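Long-range contacts in uncharacterized protein POB3N (Chaetomium thermophilum var. thermophilum, PDB 4KHB), which is the N-terminal part of a FACT subunit, pairs with an Spt16 domain, and probably serves a histone chaperone that reorganizes nucleosomes: residues 60-65 with 72-77; 117-122 with 129-134; 147-152 with 178-183. All blocks are in the same frame, centred on the assembly; numbering follows the deposited sequence.

Contact 1. Residues 60-65 with 72-77; sequences GYEVKI and VIQLDG
Glu62 and Gln74 point to the same face of a hairpin, and their torsions carry the chains together there: CG of Glu62 stands anti to its backbone N (chi1 178°), CG of Gln74 anti to its carbonyl carbon (chi1 -72°), and each chain runs on extended. The two cross obliquely, and Gln74 NE2 gives a nearly straight hydrogen bond of 3.1 Å to Glu62 OE2. It reaches the syn side of that oxygen, somewhat out of the carboxylate plane but within the plane of the amide, the two planes standing almost perpendicular. The same NE2 also binds the backbone O of Met41 of the SPT16D chain, while OE1 accepts from Lys170; an amide, with a donor and an acceptor on one group, suits this junction.

Underneath, strands 61-65 and 72-77 run antiparallel in the N-terminal PH-like domain. Val63 pairs with Leu75 through two backbone bonds, the one from Val63 N to Leu75 O measuring 2.7 Å, and Ile65 pairs likewise with Ile73. These four apolar residues share the other face; three of them, Val63, Ile65 and Ile73, are beta-branched, which suits an extended backbone. Ile65 CD1 ends 4.0 Å from Leu75 CD1, CB of Ile65 lies 4.0 Å from CB of Ile73, and Val63 and Ile65 also pack against helix 83-92, so this side belongs to the domain core. At the far end, Gly77 N bonds to Tyr61 O at 3.1 Å; its phi of 117° would jam a CB against the preceding carbonyl, which calls for glycine.

Chemically the hairpin is two-sided: hydrocarbon is packed against helix 83-92 and strand 13-15, while a neutral amide beside Glu62 probably eases the proximity of the Glu62 and Asp76 carboxylates, adding no further negative charge.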
# COMPACT_ATOMS: atom_id res chain seq x y z
N GLY H 60 5.73 -1.67 -12.54
CA GLY H 60 5.26 -0.63 -13.45
C GLY H 60 4.00 0.05 -12.95
O GLY H 60 3.91 0.41 -11.78
N TYR H 61 3.03 0.22 -13.84
CA TYR H 61 1.71 0.81 -13.62
C TYR H 61 0.55 -0.13 -13.32
O TYR H 61 0.52 -1.19 -13.75
CB TYR H 61 1.30 1.65 -14.79
CG TYR H 61 2.10 2.84 -14.87
CD1 TYR H 61 3.35 2.78 -15.40
CD2 TYR H 61 1.65 4.04 -14.42
CE1 TYR H 61 4.10 3.83 -15.45
CE2 TYR H 61 2.39 5.10 -14.47
CZ TYR H 61 3.63 4.99 -14.99
OH TYR H 61 4.44 6.04 -15.08
N GLU H 62 -0.39 0.34 -12.54
CA GLU H 62 -1.44 -0.52 -12.03
C GLU H 62 -2.82 -0.08 -12.49
O GLU H 62 -3.15 1.11 -12.44
CB GLU H 62 -1.39 -0.53 -10.49
CG GLU H 62 -2.47 -1.36 -9.82
CD GLU H 62 -2.56 -1.11 -8.33
OE1 GLU H 62 -3.09 -0.05 -7.93
OE2 GLU H 62 -2.09 -1.97 -7.56
N VAL H 63 -3.63 -1.04 -12.94
CA VAL H 63 -5.05 -0.81 -13.11
C VAL H 63 -5.75 -1.46 -11.92
O VAL H 63 -5.69 -2.67 -11.74
CB VAL H 63 -5.59 -1.43 -14.41
CG1 VAL H 63 -7.11 -1.33 -14.46
CG2 VAL H 63 -4.98 -0.75 -15.61
N LYS H 64 -6.40 -0.64 -11.10
CA LYS H 64 -7.16 -1.14 -9.97
C LYS H 64 -8.63 -1.16 -10.33
O LYS H 64 -9.22 -0.12 -10.62
CB LYS H 64 -6.93 -0.27 -8.73
CG LYS H 64 -7.58 -0.80 -7.45
CD LYS H 64 -7.71 0.30 -6.42
CE LYS H 64 -6.36 0.69 -5.85
NZ LYS H 64 -6.44 1.08 -4.42
N ILE H 65 -9.24 -2.35 -10.33
CA ILE H 65 -10.64 -2.47 -10.70
C ILE H 65 -11.54 -2.58 -9.48
O ILE H 65 -11.34 -3.44 -8.61
CB ILE H 65 -10.89 -3.67 -11.64
CG1 ILE H 65 -10.14 -3.48 -12.96
CG2 ILE H 65 -12.37 -3.83 -11.93
CD1 ILE H 65 -10.16 -4.69 -13.88
N VAL H 72 -11.60 -5.30 -4.71
CA VAL H 72 -10.62 -4.70 -5.62
C VAL H 72 -9.80 -5.74 -6.38
O VAL H 72 -9.35 -6.74 -5.80
CB VAL H 72 -9.67 -3.70 -4.90
CG1 VAL H 72 -10.42 -2.44 -4.51
CG2 VAL H 72 -9.05 -4.35 -3.67
N ILE H 73 -9.60 -5.51 -7.67
CA ILE H 73 -8.74 -6.36 -8.49
C ILE H 73 -7.54 -5.52 -8.92
O ILE H 73 -7.70 -4.49 -9.58
CB ILE H 73 -9.48 -6.89 -9.73
CG1 ILE H 73 -10.71 -7.68 -9.31
CG2 ILE H 73 -8.55 -7.77 -10.56
CD1 ILE H 73 -10.39 -8.90 -8.45
N GLN H 74 -6.34 -5.96 -8.54
CA GLN H 74 -5.13 -5.22 -8.85
C GLN H 74 -4.32 -5.85 -9.98
O GLN H 74 -3.86 -6.99 -9.88
CB GLN H 74 -4.26 -5.08 -7.59
CG GLN H 74 -4.82 -4.09 -6.56
CD GLN H 74 -4.13 -4.19 -5.22
OE1 GLN H 74 -4.67 -4.76 -4.27
NE2 GLN H 74 -2.92 -3.65 -5.14
N LEU H 75 -4.16 -5.09 -11.06
CA LEU H 75 -3.35 -5.50 -12.19
C LEU H 75 -2.21 -4.51 -12.42
O LEU H 75 -2.44 -3.41 -12.94
CB LEU H 75 -4.21 -5.59 -13.45
CG LEU H 75 -5.44 -6.50 -13.42
CD1 LEU H 75 -6.42 -6.10 -14.52
CD2 LEU H 75 -5.04 -7.95 -13.58
N ASP H 76 -0.98 -4.88 -12.05
CA ASP H 76 0.16 -4.01 -12.30
C ASP H 76 1.18 -4.68 -13.23
O ASP H 76 1.17 -5.90 -13.39
CB ASP H 76 0.82 -3.51 -11.00
CG ASP H 76 1.40 -4.62 -10.15
OD1 ASP H 76 1.21 -5.81 -10.49
OD2 ASP H 76 2.04 -4.31 -9.13
N GLY H 77 2.04 -3.87 -13.84
CA GLY H 77 3.02 -4.35 -14.79
C GLY H 77 2.78 -3.74 -16.16
O GLY H 77 3.48 -4.04 -17.12

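Contact 2. Residues 117-122 with 129-134; sequences KAELTF and AFEIPY
Strands 119-122 and 130-133 form an antiparallel hairpin, their axes 4.4 Å apart at closest and their directions at 163°. Leu120 and Ile132 exchange two backbone hydrogen bonds, Leu120 N to Ile132 O and Ile132 N to Leu120 O, each 2.8 Å long. Tyr134 N extends the pairing to Ala118 O.

Beyond the strand end, the ring of Tyr134 lies with one face against the peptide joining Ala118 to Glu119, Ala118 C standing 3.4 Å above its plane toward the rim. A flat aromatic suits this flat partner, and its OH bonds to Gly116 O. Phe130 likewise offers a face: CB of Phe122 sits over it, 4.0 Å from the ring centroid, a CH-pi contact. The two phenyl planes are near parallel but slid apart, with little overlap. On the other side of the hairpin Glu119 runs beside Pro133, its CG 3.8 Å from Pro133 CA, and its OE2 rests 3.4 Å from CB of Glu131. Val45 and Val93 of the SPT16D chain pack on Phe130 and Phe122.

The carboxylates of Glu119 and Glu131 lie close enough that they would probably repel, which their outside partners are likely to offset: Lys64 forms a salt bridge with Glu119, and His103 a hydrogen bond with Glu131.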
# COMPACT_ATOMS: atom_id res chain seq x y z
N LYS H 117 -15.92 1.83 0.22
CA LYS H 117 -16.74 0.68 -0.14
C LYS H 117 -15.99 -0.65 -0.05
O LYS H 117 -16.53 -1.65 0.43
CB LYS H 117 -17.28 0.90 -1.55
CG LYS H 117 -18.15 -0.22 -2.09
CD LYS H 117 -18.71 0.19 -3.44
CE LYS H 117 -19.58 -0.89 -4.04
NZ LYS H 117 -20.16 -0.47 -5.35
N ALA H 118 -14.74 -0.66 -0.52
CA ALA H 118 -13.96 -1.89 -0.56
C ALA H 118 -12.61 -1.78 0.14
O ALA H 118 -11.95 -2.79 0.38
CB ALA H 118 -13.76 -2.34 -2.01
N GLU H 119 -12.20 -0.56 0.47
CA GLU H 119 -10.87 -0.34 1.03
C GLU H 119 -10.85 0.68 2.16
O GLU H 119 -11.64 1.63 2.17
CB GLU H 119 -9.89 0.12 -0.06
CG GLU H 119 -9.55 -0.93 -1.11
CD GLU H 119 -8.49 -0.46 -2.09
OE1 GLU H 119 -8.72 0.57 -2.76
OE2 GLU H 119 -7.44 -1.11 -2.19
N LEU H 120 -9.92 0.49 3.09
CA LEU H 120 -9.57 1.53 4.04
C LEU H 120 -8.43 2.34 3.45
O LEU H 120 -7.33 1.81 3.22
CB LEU H 120 -9.16 0.91 5.39
CG LEU H 120 -8.62 1.88 6.44
CD1 LEU H 120 -9.60 3.01 6.66
CD2 LEU H 120 -8.34 1.17 7.76
N THR H 121 -8.68 3.62 3.20
CA THR H 121 -7.69 4.48 2.55
C THR H 121 -7.14 5.49 3.54
O THR H 121 -7.90 6.09 4.31
CB THR H 121 -8.32 5.23 1.36
OG1 THR H 121 -8.79 4.30 0.38
CG2 THR H 121 -7.31 6.17 0.71
N PHE H 122 -5.83 5.69 3.53
CA PHE H 122 -5.22 6.78 4.29
C PHE H 122 -4.81 7.90 3.35
O PHE H 122 -3.87 7.75 2.55
CB PHE H 122 -4.03 6.28 5.11
CG PHE H 122 -3.55 7.27 6.13
CD1 PHE H 122 -4.23 7.43 7.33
CD2 PHE H 122 -2.42 8.05 5.89
CE1 PHE H 122 -3.79 8.34 8.28
CE2 PHE H 122 -1.98 8.96 6.83
CZ PHE H 122 -2.67 9.11 8.03
N ALA H 129 -2.04 7.72 0.35
CA ALA H 129 -0.68 7.25 0.59
C ALA H 129 -0.66 5.74 0.41
O ALA H 129 0.27 5.18 -0.19
CB ALA H 129 -0.21 7.63 1.99
N PHE H 130 -1.69 5.08 0.95
CA PHE H 130 -1.86 3.63 0.79
C PHE H 130 -3.31 3.18 0.98
O PHE H 130 -4.13 3.91 1.54
CB PHE H 130 -0.92 2.87 1.72
CG PHE H 130 -1.14 3.15 3.18
CD1 PHE H 130 -1.97 2.34 3.95
CD2 PHE H 130 -0.50 4.22 3.79
CE1 PHE H 130 -2.16 2.60 5.29
CE2 PHE H 130 -0.69 4.49 5.14
CZ PHE H 130 -1.52 3.67 5.89
N GLU H 131 -3.61 1.97 0.52
CA GLU H 131 -4.96 1.42 0.61
C GLU H 131 -4.92 0.00 1.17
O GLU H 131 -4.03 -0.78 0.84
CB GLU H 131 -5.62 1.40 -0.77
CG GLU H 131 -5.76 2.76 -1.43
CD GLU H 131 -4.74 2.97 -2.53
OE1 GLU H 131 -3.73 2.24 -2.54
OE2 GLU H 131 -4.95 3.87 -3.37
N ILE H 132 -5.88 -0.32 2.03
CA ILE H 132 -6.01 -1.67 2.58
C ILE H 132 -7.38 -2.26 2.26
O ILE H 132 -8.39 -1.79 2.79
CB ILE H 132 -5.79 -1.69 4.10
CG1 ILE H 132 -4.39 -1.16 4.43
CG2 ILE H 132 -5.92 -3.10 4.64
CD1 ILE H 132 -4.35 -0.26 5.64
N PRO H 133 -7.41 -3.28 1.39
CA PRO H 133 -8.66 -3.96 1.03
C PRO H 133 -9.25 -4.70 2.22
O PRO H 133 -8.50 -5.33 2.97
CB PRO H 133 -8.23 -4.95 -0.06
CG PRO H 133 -6.87 -4.52 -0.50
CD PRO H 133 -6.25 -3.81 0.66
N TYR H 134 -10.57 -4.61 2.40
CA TYR H 134 -11.25 -5.24 3.53
C TYR H 134 -11.04 -6.76 3.57
O TYR H 134 -10.99 -7.36 4.64
CB TYR H 134 -12.75 -4.91 3.49
CG TYR H 134 -13.05 -3.43 3.68
CD1 TYR H 134 -12.23 -2.63 4.45
CD2 TYR H 134 -14.15 -2.84 3.06
CE1 TYR H 134 -12.49 -1.29 4.63
CE2 TYR H 134 -14.42 -1.50 3.23
CZ TYR H 134 -13.58 -0.73 4.01
OH TYR H 134 -13.83 0.61 4.19

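Contact 3. Residues 147-152 with 178-183; sequences EIAVEF and LVEIRF
Strands 147-152 and 178-183 run antiparallel at 162°, with axes 4.7 Å apart, in a beta-sheet of the second PH-like region that continues into a strand of the SPT16D chain. Ile148 with Phe183 and Val150 with Ile181 each share two backbone bonds, and Phe152 N adds one to Val179 O.

Arg182 and Glu180 share one face, and Glu147 joins them in a salt-bridge network. Arg182, extended from CG to NE, gives its NE to Glu180 OE1 at 2.9 Å, the oxygen lying in the guanidinium plane while the donor stands well above the carboxylate plane. Its NH1 reaches Glu147 OE1 only weakly, at 3.4 Å. A long, multi-donor side chain suits a place between two acids, and an alanine here would probably leave Glu180 and Glu147 without this shared positive mate. Glu147 keeps a further salt bridge to Arg94 of the SPT16D chain.

The opposite face is apolar: Val150 CG2 touches the edge of the Phe183 ring. At the other end of the strands the broad ring of Phe152 packs beside Leu178 and Ile181, its CE2 lying 3.5 Å from Leu178 CD2 and 3.9 Å from Ile181 CG1.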
# COMPACT_ATOMS: atom_id res chain seq x y z
N GLU H 147 -7.26 4.70 19.62
CA GLU H 147 -6.45 3.88 18.73
C GLU H 147 -7.12 2.60 18.22
O GLU H 147 -7.69 1.83 19.00
CB GLU H 147 -5.14 3.53 19.43
CG GLU H 147 -4.12 2.81 18.56
CD GLU H 147 -2.79 2.63 19.26
OE1 GLU H 147 -2.26 1.50 19.25
OE2 GLU H 147 -2.27 3.62 19.82
N ILE H 148 -7.03 2.40 16.91
CA ILE H 148 -7.60 1.24 16.24
C ILE H 148 -6.49 0.36 15.67
O ILE H 148 -5.58 0.87 15.01
CB ILE H 148 -8.53 1.66 15.08
CG1 ILE H 148 -9.36 2.90 15.46
CG2 ILE H 148 -9.42 0.50 14.65
CD1 ILE H 148 -10.34 2.67 16.59
N ALA H 149 -6.56 -0.94 15.92
CA ALA H 149 -5.58 -1.87 15.38
C ALA H 149 -6.19 -2.66 14.23
O ALA H 149 -7.27 -3.24 14.38
CB ALA H 149 -5.07 -2.81 16.46
N VAL H 150 -5.50 -2.69 13.09
CA VAL H 150 -5.94 -3.48 11.95
C VAL H 150 -4.95 -4.61 11.74
O VAL H 150 -3.79 -4.37 11.39
CB VAL H 150 -6.04 -2.62 10.67
CG1 VAL H 150 -6.51 -3.47 9.50
CG2 VAL H 150 -6.99 -1.46 10.88
N GLU H 151 -5.41 -5.84 11.95
CA GLU H 151 -4.52 -7.00 11.95
C GLU H 151 -4.68 -7.88 10.72
O GLU H 151 -5.77 -8.00 10.16
CB GLU H 151 -4.70 -7.83 13.22
CG GLU H 151 -5.17 -7.03 14.43
CD GLU H 151 -5.08 -7.82 15.71
OE1 GLU H 151 -5.56 -7.32 16.75
OE2 GLU H 151 -4.53 -8.94 15.69
N PHE H 152 -3.58 -8.50 10.31
CA PHE H 152 -3.57 -9.37 9.15
C PHE H 152 -3.14 -10.78 9.53
O PHE H 152 -2.49 -10.99 10.56
CB PHE H 152 -2.65 -8.80 8.07
CG PHE H 152 -2.96 -7.37 7.72
CD1 PHE H 152 -3.95 -7.08 6.80
CD2 PHE H 152 -2.27 -6.33 8.32
CE1 PHE H 152 -4.25 -5.76 6.47
CE2 PHE H 152 -2.56 -5.02 8.00
CZ PHE H 152 -3.55 -4.73 7.07
N LEU H 178 3.22 -7.87 6.02
CA LEU H 178 2.54 -6.91 6.88
C LEU H 178 1.74 -7.66 7.94
O LEU H 178 0.95 -8.56 7.62
CB LEU H 178 1.64 -5.98 6.07
CG LEU H 178 0.96 -4.85 6.83
CD1 LEU H 178 2.01 -3.96 7.48
CD2 LEU H 178 0.08 -4.02 5.90
N VAL H 179 1.94 -7.28 9.20
CA VAL H 179 1.33 -7.98 10.32
C VAL H 179 0.20 -7.16 10.94
O VAL H 179 -0.87 -7.69 11.25
CB VAL H 179 2.38 -8.32 11.39
CG1 VAL H 179 1.73 -8.93 12.61
CG2 VAL H 179 3.43 -9.26 10.83
N GLU H 180 0.45 -5.86 11.10
CA GLU H 180 -0.47 -4.99 11.82
C GLU H 180 -0.26 -3.52 11.47
O GLU H 180 0.87 -3.09 11.22
CB GLU H 180 -0.30 -5.19 13.33
CG GLU H 180 -1.26 -4.41 14.20
CD GLU H 180 -0.90 -4.49 15.67
OE1 GLU H 180 0.23 -4.08 16.02
OE2 GLU H 180 -1.73 -4.96 16.47
N ILE H 181 -1.35 -2.75 11.42
CA ILE H 181 -1.26 -1.29 11.31
C ILE H 181 -2.14 -0.67 12.39
O ILE H 181 -3.27 -1.11 12.61
CB ILE H 181 -1.73 -0.77 9.93
CG1 ILE H 181 -1.03 -1.54 8.81
CG2 ILE H 181 -1.44 0.72 9.80
CD1 ILE H 181 -1.32 -1.01 7.43
N ARG H 182 -1.61 0.35 13.06
CA ARG H 182 -2.36 1.05 14.09
C ARG H 182 -2.60 2.51 13.70
O ARG H 182 -1.68 3.20 13.27
CB ARG H 182 -1.62 0.96 15.43
CG ARG H 182 -1.41 -0.47 15.90
CD ARG H 182 -0.84 -0.53 17.30
NE ARG H 182 -0.58 -1.90 17.72
CZ ARG H 182 -0.49 -2.29 18.98
NH1 ARG H 182 -0.64 -1.41 19.96
NH2 ARG H 182 -0.24 -3.56 19.27
N PHE H 183 -3.83 2.97 13.88
CA PHE H 183 -4.17 4.34 13.53
C PHE H 183 -4.60 5.09 14.78
O PHE H 183 -5.28 4.53 15.65
CB PHE H 183 -5.31 4.37 12.51
CG PHE H 183 -4.96 3.76 11.18
CD1 PHE H 183 -4.37 4.53 10.19
CD2 PHE H 183 -5.23 2.42 10.93
CE1 PHE H 183 -4.05 3.97 8.96
CE2 PHE H 183 -4.91 1.86 9.71
CZ PHE H 183 -4.32 2.63 8.72

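How the contacts relate
Along the chain the contacts follow in series: contact 1 in the N-terminal PH-like domain, contacts 2 and 3 together in the second, SSRP1-type PH-like region. Contact 1 lies about 14 Å from contact 2, centre to centre, and contact 2 about 13 Å from contact 3, whereas contacts 1 and 3 do not touch, their nearest atoms being about 11 Å apart. Contact 2 therefore bridges the other two. Toward contact 1, Val72 packs on Glu119 and Pro133; toward contact 3, two antiparallel sheets meet as Ile132 packs on Ile181 and Phe152, and Phe122 on Phe183. The SPT16D chain reaches all three, so the heterodimer interface spans both PH-like regions.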